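Local structure of beta-L-arabinobiosidase (Bacteroides thetaiotaomicron, 5MQR) at residues 245-250 / 261-266; 268-273 / 341-346; 282-287 / 299-304; 332-337 / 349-354. The protein acts as a multidomain glycosidase in the breakdown of plant pectin by a gut bacterium, and may also have exo-alpha-sialidase activity. All coordinates share one frame; numbering follows the deposited sequence.

Contact 1 of 4, residues 245-250 / 261-266; sequences WVEEAD and GYKAFN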
# COMPACT_ATOMS: atom_id res chain seq x y z
N TRP A 245 -24.17 -27.97 12.09
CA TRP A 245 -25.47 -28.61 12.22
C TRP A 245 -26.02 -28.56 13.65
O TRP A 245 -27.13 -29.04 13.90
CB TRP A 245 -25.36 -30.08 11.82
CG TRP A 245 -25.28 -30.39 10.34
CD1 TRP A 245 -24.99 -29.52 9.30
CD2 TRP A 245 -25.42 -31.68 9.75
NE1 TRP A 245 -24.98 -30.21 8.11
CE2 TRP A 245 -25.23 -31.54 8.36
CE3 TRP A 245 -25.69 -32.95 10.28
CZ2 TRP A 245 -25.32 -32.62 7.48
CZ3 TRP A 245 -25.78 -34.03 9.41
CH2 TRP A 245 -25.60 -33.86 8.03
N VAL A 246 -25.27 -28.01 14.59
CA VAL A 246 -25.61 -28.09 16.02
C VAL A 246 -26.91 -27.40 16.42
O VAL A 246 -27.59 -27.85 17.34
CB VAL A 246 -24.47 -27.57 16.90
CG1 VAL A 246 -24.27 -26.04 16.72
CG2 VAL A 246 -24.69 -27.96 18.37
N GLU A 247 -27.28 -26.32 15.73
CA GLU A 247 -28.49 -25.60 16.09
C GLU A 247 -29.78 -26.33 15.75
O GLU A 247 -30.76 -26.12 16.45
CB GLU A 247 -28.53 -24.21 15.47
CG GLU A 247 -27.44 -23.30 15.99
CD GLU A 247 -27.44 -21.95 15.30
OE1 GLU A 247 -28.47 -21.26 15.45
OE2 GLU A 247 -26.44 -21.58 14.64
N GLU A 248 -29.78 -27.14 14.67
CA GLU A 248 -31.00 -27.83 14.19
C GLU A 248 -31.01 -29.31 14.54
O GLU A 248 -32.08 -29.89 14.69
CB GLU A 248 -31.14 -27.70 12.68
CG GLU A 248 -31.15 -26.27 12.15
CD GLU A 248 -29.78 -25.65 11.88
OE1 GLU A 248 -28.74 -26.33 11.98
OE2 GLU A 248 -29.76 -24.44 11.55
N ALA A 249 -29.83 -29.91 14.64
CA ALA A 249 -29.70 -31.31 15.03
C ALA A 249 -30.29 -31.55 16.43
O ALA A 249 -30.49 -30.58 17.18
CB ALA A 249 -28.23 -31.72 15.00
N ASP A 250 -30.57 -32.82 16.75
CA ASP A 250 -30.95 -33.23 18.11
C ASP A 250 -29.99 -32.63 19.15
O ASP A 250 -28.79 -32.49 18.91
CB ASP A 250 -30.91 -34.77 18.29
CG ASP A 250 -32.05 -35.49 17.59
OD1 ASP A 250 -32.86 -34.80 16.94
OD2 ASP A 250 -32.15 -36.75 17.69
N GLY A 261 -24.67 -24.94 22.02
CA GLY A 261 -25.35 -24.28 20.91
C GLY A 261 -24.79 -22.92 20.57
O GLY A 261 -25.51 -21.94 20.58
N TYR A 262 -23.50 -22.88 20.27
CA TYR A 262 -22.87 -21.71 19.73
C TYR A 262 -23.37 -21.65 18.30
O TYR A 262 -23.62 -22.69 17.68
CB TYR A 262 -21.35 -21.83 19.80
CG TYR A 262 -20.79 -22.00 21.20
CD1 TYR A 262 -21.19 -21.14 22.25
CD2 TYR A 262 -19.88 -23.01 21.50
CE1 TYR A 262 -20.69 -21.29 23.54
CE2 TYR A 262 -19.37 -23.16 22.80
CZ TYR A 262 -19.77 -22.29 23.80
OH TYR A 262 -19.26 -22.45 25.06
N LYS A 263 -23.51 -20.44 17.77
CA LYS A 263 -24.33 -20.25 16.58
C LYS A 263 -23.55 -19.82 15.37
O LYS A 263 -22.66 -19.00 15.48
CB LYS A 263 -25.39 -19.20 16.86
CG LYS A 263 -26.09 -19.48 18.16
CD LYS A 263 -27.54 -19.06 18.17
CE LYS A 263 -28.21 -19.76 19.35
NZ LYS A 263 -29.57 -19.19 19.53
N ALA A 264 -23.94 -20.36 14.21
CA ALA A 264 -23.43 -19.94 12.91
C ALA A 264 -21.91 -20.08 12.80
O ALA A 264 -21.21 -19.17 12.35
CB ALA A 264 -23.88 -18.50 12.62
N PHE A 265 -21.43 -21.23 13.26
CA PHE A 265 -20.02 -21.62 13.14
C PHE A 265 -19.45 -21.33 11.76
O PHE A 265 -20.06 -21.62 10.73
CB PHE A 265 -19.89 -23.11 13.45
CG PHE A 265 -18.51 -23.69 13.25
CD1 PHE A 265 -18.10 -24.13 12.00
CD2 PHE A 265 -17.66 -23.85 14.33
CE1 PHE A 265 -16.84 -24.68 11.81
CE2 PHE A 265 -16.38 -24.40 14.17
CZ PHE A 265 -15.97 -24.82 12.90
N ASN A 266 -18.28 -20.72 11.74
CA ASN A 266 -17.43 -20.73 10.55
C ASN A 266 -16.00 -20.79 11.02
O ASN A 266 -15.72 -20.49 12.18
CB ASN A 266 -17.67 -19.54 9.61
CG ASN A 266 -17.52 -18.19 10.28
OD1 ASN A 266 -16.64 -17.40 9.91
ND2 ASN A 266 -18.39 -17.89 11.24
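Val246 and Glu247 carry this loop-to-loop contact, meeting the chain at Tyr262, Lys263 and Ala264. Val246 CG1 lies between its backbone N and carbonyl carbon (chi1 67°), which brings the methyl to 3.5 Å from Tyr262 O. Glu247 comes next, its chain extended beyond CG (chi2 176°) and its side chain crossing that of Lys263 at about a right angle. Glu247 OE2 accepts from Ala264 N at 2.8 Å, met nearly along the C-O axis through a somewhat bent bond, and the same oxygen is salt-bridged to Arg152 of strand 148-157. The carboxylate also lies against aliphatic carbons: Lys263 CB is 3.4 Å from Glu247 OE2, and Lys263 CD is 3.6 Å from Glu247 OE1. Glu248 serves the same neighbouring sheet, through Arg187 and His150. With a leucine in place of Glu247, Ala264 N and Arg152 would probably both lose the acceptor they share, and the 261-266 loop one of its ties. The contact thus ties the sheet containing strand 148-157 to the approach to strand 266-269, as between successive propeller blades. Lys263 NZ, 4.7 Å from Glu247 OE1, is likely to add only a modest electrostatic attraction to this carboxylate-centred link.

Contact 2 of 4, residues 268-273 / 341-346; sequences YTLPDG and DGLEYT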
# COMPACT_ATOMS: atom_id res chain seq x y z
N TYR A 268 -11.52 -21.08 9.70
CA TYR A 268 -10.47 -21.02 8.70
C TYR A 268 -9.18 -21.58 9.25
O TYR A 268 -9.03 -21.72 10.46
CB TYR A 268 -10.27 -19.60 8.19
CG TYR A 268 -9.99 -18.52 9.22
CD1 TYR A 268 -8.72 -18.38 9.81
CD2 TYR A 268 -10.96 -17.59 9.55
CE1 TYR A 268 -8.46 -17.36 10.72
CE2 TYR A 268 -10.72 -16.57 10.45
CZ TYR A 268 -9.47 -16.44 11.03
OH TYR A 268 -9.23 -15.40 11.90
N THR A 269 -8.25 -21.86 8.35
CA THR A 269 -6.98 -22.49 8.67
C THR A 269 -5.90 -21.43 8.83
O THR A 269 -5.67 -20.62 7.94
CB THR A 269 -6.60 -23.52 7.59
OG1 THR A 269 -7.63 -24.52 7.50
CG2 THR A 269 -5.27 -24.21 7.94
N LEU A 270 -5.27 -21.42 9.99
CA LEU A 270 -4.19 -20.48 10.31
C LEU A 270 -2.89 -20.87 9.59
O LEU A 270 -2.79 -21.97 9.07
CB LEU A 270 -3.96 -20.47 11.83
CG LEU A 270 -5.10 -20.01 12.73
CD1 LEU A 270 -4.75 -20.28 14.19
CD2 LEU A 270 -5.39 -18.53 12.49
N PRO A 271 -1.89 -19.99 9.55
CA PRO A 271 -0.66 -20.37 8.82
C PRO A 271 0.05 -21.62 9.34
O PRO A 271 0.69 -22.29 8.55
CB PRO A 271 0.24 -19.13 8.94
CG PRO A 271 -0.74 -18.01 9.11
CD PRO A 271 -1.85 -18.57 9.94
N ASP A 272 -0.08 -21.92 10.64
CA ASP A 272 0.48 -23.17 11.23
C ASP A 272 -0.41 -24.42 11.07
O ASP A 272 -0.08 -25.48 11.59
CB ASP A 272 0.90 -22.96 12.71
CG ASP A 272 -0.29 -22.55 13.67
OD1 ASP A 272 -1.49 -22.83 13.42
OD2 ASP A 272 0.01 -21.89 14.69
N GLY A 273 -1.55 -24.33 10.39
CA GLY A 273 -2.44 -25.48 10.21
C GLY A 273 -3.47 -25.70 11.29
O GLY A 273 -4.31 -26.58 11.16
N ASP A 341 -2.11 -12.63 10.14
CA ASP A 341 -1.86 -13.96 10.69
C ASP A 341 -3.11 -14.76 11.06
O ASP A 341 -3.00 -15.88 11.52
CB ASP A 341 -0.91 -13.87 11.90
CG ASP A 341 -1.43 -12.94 13.03
OD1 ASP A 341 -2.67 -12.77 13.18
OD2 ASP A 341 -0.57 -12.38 13.77
N GLY A 342 -4.30 -14.19 10.86
CA GLY A 342 -5.53 -14.88 11.25
C GLY A 342 -5.89 -14.85 12.73
O GLY A 342 -6.89 -15.45 13.12
N LEU A 343 -5.10 -14.15 13.55
CA LEU A 343 -5.40 -14.01 14.97
C LEU A 343 -5.61 -12.56 15.36
O LEU A 343 -6.66 -12.22 15.85
CB LEU A 343 -4.31 -14.66 15.81
CG LEU A 343 -4.30 -16.19 15.74
CD1 LEU A 343 -3.16 -16.71 16.62
CD2 LEU A 343 -5.62 -16.82 16.17
N GLU A 344 -4.61 -11.71 15.14
CA GLU A 344 -4.73 -10.27 15.44
C GLU A 344 -5.31 -9.47 14.28
O GLU A 344 -4.73 -9.43 13.21
CB GLU A 344 -3.37 -9.67 15.80
CG GLU A 344 -3.41 -8.20 16.25
CD GLU A 344 -2.03 -7.61 16.51
OE1 GLU A 344 -1.02 -8.30 16.30
OE2 GLU A 344 -1.95 -6.42 16.88
N TYR A 345 -6.43 -8.81 14.52
CA TYR A 345 -7.04 -7.96 13.53
C TYR A 345 -6.80 -6.54 13.93
O TYR A 345 -6.91 -6.20 15.11
CB TYR A 345 -8.54 -8.25 13.41
CG TYR A 345 -8.79 -9.53 12.64
CD1 TYR A 345 -8.69 -10.77 13.26
CD2 TYR A 345 -9.10 -9.50 11.29
CE1 TYR A 345 -8.91 -11.93 12.56
CE2 TYR A 345 -9.31 -10.66 10.57
CZ TYR A 345 -9.22 -11.88 11.22
OH TYR A 345 -9.44 -13.06 10.53
N THR A 346 -6.42 -5.71 12.97
CA THR A 346 -5.88 -4.39 13.25
C THR A 346 -6.58 -3.24 12.56
O THR A 346 -6.26 -2.11 12.86
CB THR A 346 -4.38 -4.33 12.86
OG1 THR A 346 -4.24 -4.57 11.46
CG2 THR A 346 -3.60 -5.40 13.61
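Leu270 and Gly342 come within 5.8 Å, CA to CA, where the type I turn from Leu270 to Gly273 faces the loop leading into strand 344-345. Tyr268 spans the gap: with CG between its backbone N and carbonyl carbon (chi1 56°), the ring sends its OH to Gly342 O at 2.6 Å, reaching it 35° above the carbonyl plane. Tyr345 arrives from the opposite direction and its OH donates to Tyr268 OH at 2.7 Å, so one phenol oxygen both gives and takes. With a phenylalanine here instead of Tyr268, Gly342 O would probably be left without this donor and Tyr345 OH without its acceptor.

Asp341 shapes the partner loop: OD1 accepts from Leu343 N (2.8 Å), an Asx turn, and from Glu344 N through its syn lone pair. With Ser339, whose OG also binds this loop, the pattern Ser-x-Asp recalls a degenerate Asp box, the turn that recurs between the third and fourth strands of sialidase blades. Gly342 has a positive phi (79°), and a CB there would also clash with Leu270 CD2. Leu270 CD2 meets Leu343 CD2 at 4.1 Å, the two side chains crossing at about a right angle; Pro271 CD packs 3.3 Å from the carbonyl oxygen Asp341 O. Tyr321 of strand 321-325 packs on both tyrosines and on Pro271.

Contact 3 of 4, residues 282-287 / 299-304; sequences ALTSIS and LRAKGF
Leu283 and Arg300 form an antiparallel non-hydrogen-bonded pair with CA atoms 4.1 Å apart, and the backbone bonds of the contact lie to each side of it. Ala301 N donates to Ala282 O at 2.8 Å, from 36° above the carbonyl plane, and Thr284 N donates to Leu299 O at 3.1 Å; both bonds are bent. Two CA-H...O contacts lie between them, Arg300 CA to Ala282 O and Leu283 CA to Leu299 O. Where the second strand is weakly paired, a water takes over, 2.7 Å from Thr284 O and 2.8 Å from Leu299 N, bridging the two backbones.

These segments belong to one hairpin, the third and outermost fourth strands of a four-stranded antiparallel blade of the sialidase-like propeller. The connection between them carries an Asp-box sequence, Ser-x-Asp-x-Gly-x-Thr-Trp, starting at Ser287, whose OG is held by Gly291 N and Thr293 O.

The apolar contacts are small and local. Thr284 turns OG1 anti to its N (chi1 -168°), where it binds Ser277 O of the adjacent strand; CG2 is left to meet Ala301 CB at 3.8 Å. Ala282 CB touches Ala301 CB and, at 4.2 Å, Phe304 CB as well. Apart from these, Leu283 CD2 packs against the Arg300 backbone, with CG of that side chain nearby. A type II turn from Ala301 to Phe304, with Gly303 in its positive-phi position, swings the Phe304 ring toward Tyr325 and Ile28.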
# COMPACT_ATOMS: atom_id res chain seq x y z
N ALA A 282 -19.12 -12.98 18.01
CA ALA A 282 -17.72 -13.27 17.84
C ALA A 282 -17.14 -14.16 18.96
O ALA A 282 -15.98 -14.00 19.33
CB ALA A 282 -16.96 -11.97 17.67
N LEU A 283 -17.92 -15.11 19.48
CA LEU A 283 -17.31 -16.20 20.24
C LEU A 283 -16.27 -16.88 19.33
O LEU A 283 -16.42 -16.95 18.09
CB LEU A 283 -18.32 -17.23 20.76
CG LEU A 283 -19.40 -16.75 21.76
CD1 LEU A 283 -20.33 -17.88 22.14
CD2 LEU A 283 -18.83 -16.15 23.03
N THR A 284 -15.20 -17.36 19.94
CA THR A 284 -14.08 -17.84 19.15
C THR A 284 -13.28 -18.90 19.87
O THR A 284 -13.20 -18.91 21.10
CB THR A 284 -13.22 -16.66 18.68
OG1 THR A 284 -12.28 -17.11 17.69
CG2 THR A 284 -12.50 -16.03 19.86
N SER A 285 -12.73 -19.83 19.09
CA SER A 285 -11.89 -20.89 19.61
C SER A 285 -10.86 -21.35 18.56
O SER A 285 -10.65 -20.69 17.51
CB SER A 285 -12.74 -22.07 20.10
OG SER A 285 -11.94 -23.07 20.67
N ILE A 286 -10.16 -22.42 18.92
CA ILE A 286 -9.09 -22.99 18.12
C ILE A 286 -9.17 -24.49 18.24
O ILE A 286 -9.51 -25.01 19.32
CB ILE A 286 -7.70 -22.59 18.65
CG1 ILE A 286 -7.51 -21.09 18.70
CG2 ILE A 286 -6.60 -23.24 17.81
CD1 ILE A 286 -7.16 -20.42 17.39
N SER A 287 -8.87 -25.18 17.15
CA SER A 287 -8.77 -26.64 17.12
C SER A 287 -7.41 -27.01 16.54
O SER A 287 -6.99 -26.43 15.53
CB SER A 287 -9.88 -27.27 16.28
OG SER A 287 -9.74 -28.69 16.24
N LEU A 299 -14.83 -17.83 24.56
CA LEU A 299 -15.19 -16.48 24.91
C LEU A 299 -15.28 -15.60 23.68
O LEU A 299 -14.76 -15.93 22.60
CB LEU A 299 -14.15 -15.91 25.88
CG LEU A 299 -13.95 -16.67 27.19
CD1 LEU A 299 -12.83 -16.02 27.99
CD2 LEU A 299 -15.23 -16.79 28.02
N ARG A 300 -15.91 -14.44 23.87
CA ARG A 300 -15.98 -13.40 22.86
C ARG A 300 -14.57 -13.02 22.49
O ARG A 300 -13.69 -12.98 23.33
CB ARG A 300 -16.70 -12.16 23.38
CG ARG A 300 -18.19 -12.34 23.63
CD ARG A 300 -18.78 -11.09 24.27
NE ARG A 300 -20.24 -11.15 24.50
CZ ARG A 300 -21.19 -10.55 23.75
NH1 ARG A 300 -20.90 -9.83 22.66
NH2 ARG A 300 -22.47 -10.68 24.10
N ALA A 301 -14.38 -12.72 21.22
CA ALA A 301 -13.09 -12.30 20.70
C ALA A 301 -12.83 -10.90 21.21
O ALA A 301 -13.63 -9.98 20.96
CB ALA A 301 -13.11 -12.32 19.18
N LYS A 302 -11.72 -10.73 21.92
CA LYS A 302 -11.47 -9.49 22.64
C LYS A 302 -11.33 -8.36 21.65
O LYS A 302 -10.72 -8.52 20.58
CB LYS A 302 -10.23 -9.59 23.56
CG LYS A 302 -10.51 -10.49 24.75
CD LYS A 302 -9.41 -10.53 25.81
CE LYS A 302 -9.87 -11.41 26.99
NZ LYS A 302 -9.02 -11.25 28.21
N GLY A 303 -11.96 -7.24 21.97
CA GLY A 303 -11.89 -6.05 21.15
C GLY A 303 -12.91 -5.94 20.01
O GLY A 303 -13.21 -4.82 19.55
N PHE A 304 -13.41 -7.08 19.53
CA PHE A 304 -14.42 -7.08 18.47
C PHE A 304 -15.73 -6.52 19.00
O PHE A 304 -16.20 -6.88 20.09
CB PHE A 304 -14.65 -8.50 17.88
CG PHE A 304 -13.72 -8.86 16.77
CD1 PHE A 304 -12.50 -9.48 17.03
CD2 PHE A 304 -14.06 -8.57 15.46
CE1 PHE A 304 -11.62 -9.80 16.00
CE2 PHE A 304 -13.20 -8.91 14.42
CZ PHE A 304 -11.97 -9.52 14.70
O HOH W 1 -12.30 -17.53 23.29

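Contact 4 of 4, residues 332-337 / 349-354; sequences WPLAIS and NLVHGE
Leu334 O is gripped twice, by Val351 N at 2.9 Å and His352 N at 3.0 Å, both arriving from the same face of its carbonyl plane. Leu334 N returns a nearly straight bond to His352 O (2.9 Å, 168°). Farther along, Ile336 and Asn349 exchange a second reciprocal pair, Ile336 N to Asn349 O at 2.8 Å and Asn349 N to Ile336 O at 2.9 Å. Leu334, Ile336, Asn349 and His352 share one face of the sheet. The extra residue Val351 packs across Ile336 at about a right angle, its CG2 3.6 Å from Ile336 CB. Pro333, after a cis peptide bond, presses CB against Leu350 CD1 at 3.3 Å, closer than normal van der Waals contact.

A second shell fixes the polar ends. A water joins Ile336 O to Asn349 OD1, while Asn349 ND2 donates to Ser46 O. His352 has its CG anti to the backbone N (chi1 -177°), which carries the ring to Tyr391, bonded to ND1, and to Trp399, met edge-to-face. Strands 387-393 and 397-403 supply these aromatics, and the latter also covers Val351. Two consecutive residues, Val351 and His352, opposite Leu334 make a classic beta bulge, here where the chain turns a corner at the outer strand of a four-stranded antiparallel propeller blade.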
# COMPACT_ATOMS: atom_id res chain seq x y z
N TRP A 332 -25.79 -2.53 11.32
CA TRP A 332 -25.16 -1.67 10.32
C TRP A 332 -23.92 -0.99 10.90
O TRP A 332 -23.81 -0.89 12.10
CB TRP A 332 -26.13 -0.60 9.85
CG TRP A 332 -26.49 0.46 10.88
CD1 TRP A 332 -25.75 1.55 11.24
CD2 TRP A 332 -27.71 0.54 11.63
NE1 TRP A 332 -26.44 2.31 12.17
CE2 TRP A 332 -27.63 1.70 12.44
CE3 TRP A 332 -28.86 -0.26 11.70
CZ2 TRP A 332 -28.66 2.08 13.31
CZ3 TRP A 332 -29.90 0.14 12.57
CH2 TRP A 332 -29.79 1.30 13.35
N PRO A 333 -22.97 -0.55 10.08
CA PRO A 333 -22.81 -0.99 8.69
C PRO A 333 -22.29 -2.42 8.63
O PRO A 333 -22.18 -3.09 9.65
CB PRO A 333 -21.74 -0.04 8.17
CG PRO A 333 -20.86 0.17 9.39
CD PRO A 333 -21.76 0.12 10.59
N LEU A 334 -22.01 -2.87 7.43
CA LEU A 334 -21.27 -4.11 7.26
C LEU A 334 -19.83 -3.65 7.02
O LEU A 334 -19.58 -2.81 6.15
CB LEU A 334 -21.79 -4.91 6.07
CG LEU A 334 -21.31 -6.36 5.98
CD1 LEU A 334 -21.88 -7.17 7.13
CD2 LEU A 334 -21.75 -6.97 4.66
N ALA A 335 -18.91 -4.18 7.83
CA ALA A 335 -17.53 -3.72 7.86
C ALA A 335 -16.57 -4.88 7.65
O ALA A 335 -16.96 -6.05 7.70
CB ALA A 335 -17.26 -3.06 9.21
N ILE A 336 -15.31 -4.54 7.42
CA ILE A 336 -14.25 -5.50 7.21
C ILE A 336 -13.05 -5.11 8.10
O ILE A 336 -12.70 -3.93 8.23
CB ILE A 336 -13.84 -5.62 5.72
CG1 ILE A 336 -12.74 -6.70 5.55
CG2 ILE A 336 -13.40 -4.27 5.13
CD1 ILE A 336 -12.42 -7.03 4.10
N SER A 337 -12.47 -6.13 8.73
CA SER A 337 -11.25 -6.01 9.50
C SER A 337 -10.21 -6.97 8.91
O SER A 337 -10.54 -8.10 8.56
CB SER A 337 -11.50 -6.34 10.99
OG SER A 337 -12.28 -5.35 11.67
N ASN A 349 -12.86 -1.00 8.38
CA ASN A 349 -13.32 -0.18 7.25
C ASN A 349 -14.67 -0.70 6.75
O ASN A 349 -15.16 -1.75 7.19
CB ASN A 349 -12.30 -0.24 6.13
CG ASN A 349 -10.97 0.41 6.52
OD1 ASN A 349 -10.05 -0.26 6.97
ND2 ASN A 349 -10.90 1.73 6.40
N LEU A 350 -15.27 0.07 5.86
CA LEU A 350 -16.62 -0.20 5.35
C LEU A 350 -16.64 -1.15 4.16
O LEU A 350 -15.79 -1.08 3.26
CB LEU A 350 -17.27 1.12 4.92
CG LEU A 350 -18.76 1.07 4.58
CD1 LEU A 350 -19.57 0.88 5.86
CD2 LEU A 350 -19.11 2.37 3.87
N VAL A 351 -17.62 -2.05 4.18
CA VAL A 351 -17.98 -2.86 3.02
C VAL A 351 -19.29 -2.30 2.46
O VAL A 351 -19.31 -1.88 1.32
CB VAL A 351 -18.13 -4.35 3.38
CG1 VAL A 351 -18.67 -5.15 2.19
CG2 VAL A 351 -16.79 -4.91 3.84
N HIS A 352 -20.35 -2.27 3.27
CA HIS A 352 -21.67 -1.81 2.85
C HIS A 352 -22.23 -0.87 3.92
O HIS A 352 -22.47 -1.27 5.05
CB HIS A 352 -22.58 -3.03 2.62
CG HIS A 352 -23.96 -2.69 2.12
ND1 HIS A 352 -24.45 -3.18 0.93
CD2 HIS A 352 -24.97 -2.01 2.70
CE1 HIS A 352 -25.70 -2.77 0.78
NE2 HIS A 352 -26.03 -2.05 1.84
N GLY A 353 -22.41 0.40 3.55
CA GLY A 353 -22.80 1.46 4.49
C GLY A 353 -24.14 2.09 4.26
O GLY A 353 -24.50 3.03 4.96
N GLU A 354 -24.89 1.56 3.30
CA GLU A 354 -26.25 2.03 2.97
C GLU A 354 -27.30 1.14 3.65
O GLU A 354 -27.05 -0.04 3.92
CB GLU A 354 -26.44 1.98 1.45
CG GLU A 354 -25.47 2.86 0.67
CD GLU A 354 -25.77 4.35 0.84
OE1 GLU A 354 -26.96 4.71 1.02
OE2 GLU A 354 -24.82 5.18 0.78
O HOH W 2 -10.29 -2.96 7.23

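Contact 4 is the most buried, and contact 1 lies farthest out, its centre about 39 Å from the centre of the chain against about 20 Å for contact 4. Contacts 3 and 4 are equivalent pairings, third strand with fourth in two different blades, yet contact 3 has few, bent bonds and a water between the backbones, whereas contact 4 has five straighter backbone bonds and a bulge. Contacts 1 and 2 depend instead on side chains, a charged carboxylate between loops in one, neutral phenols on strands in the other. Contact 2 joins these two blades and touches both hairpins, Tyr345 CG lying 3.8 Å from Phe304 CZ of contact 3. Tyr262 of contact 1 packs on Leu283 of contact 3.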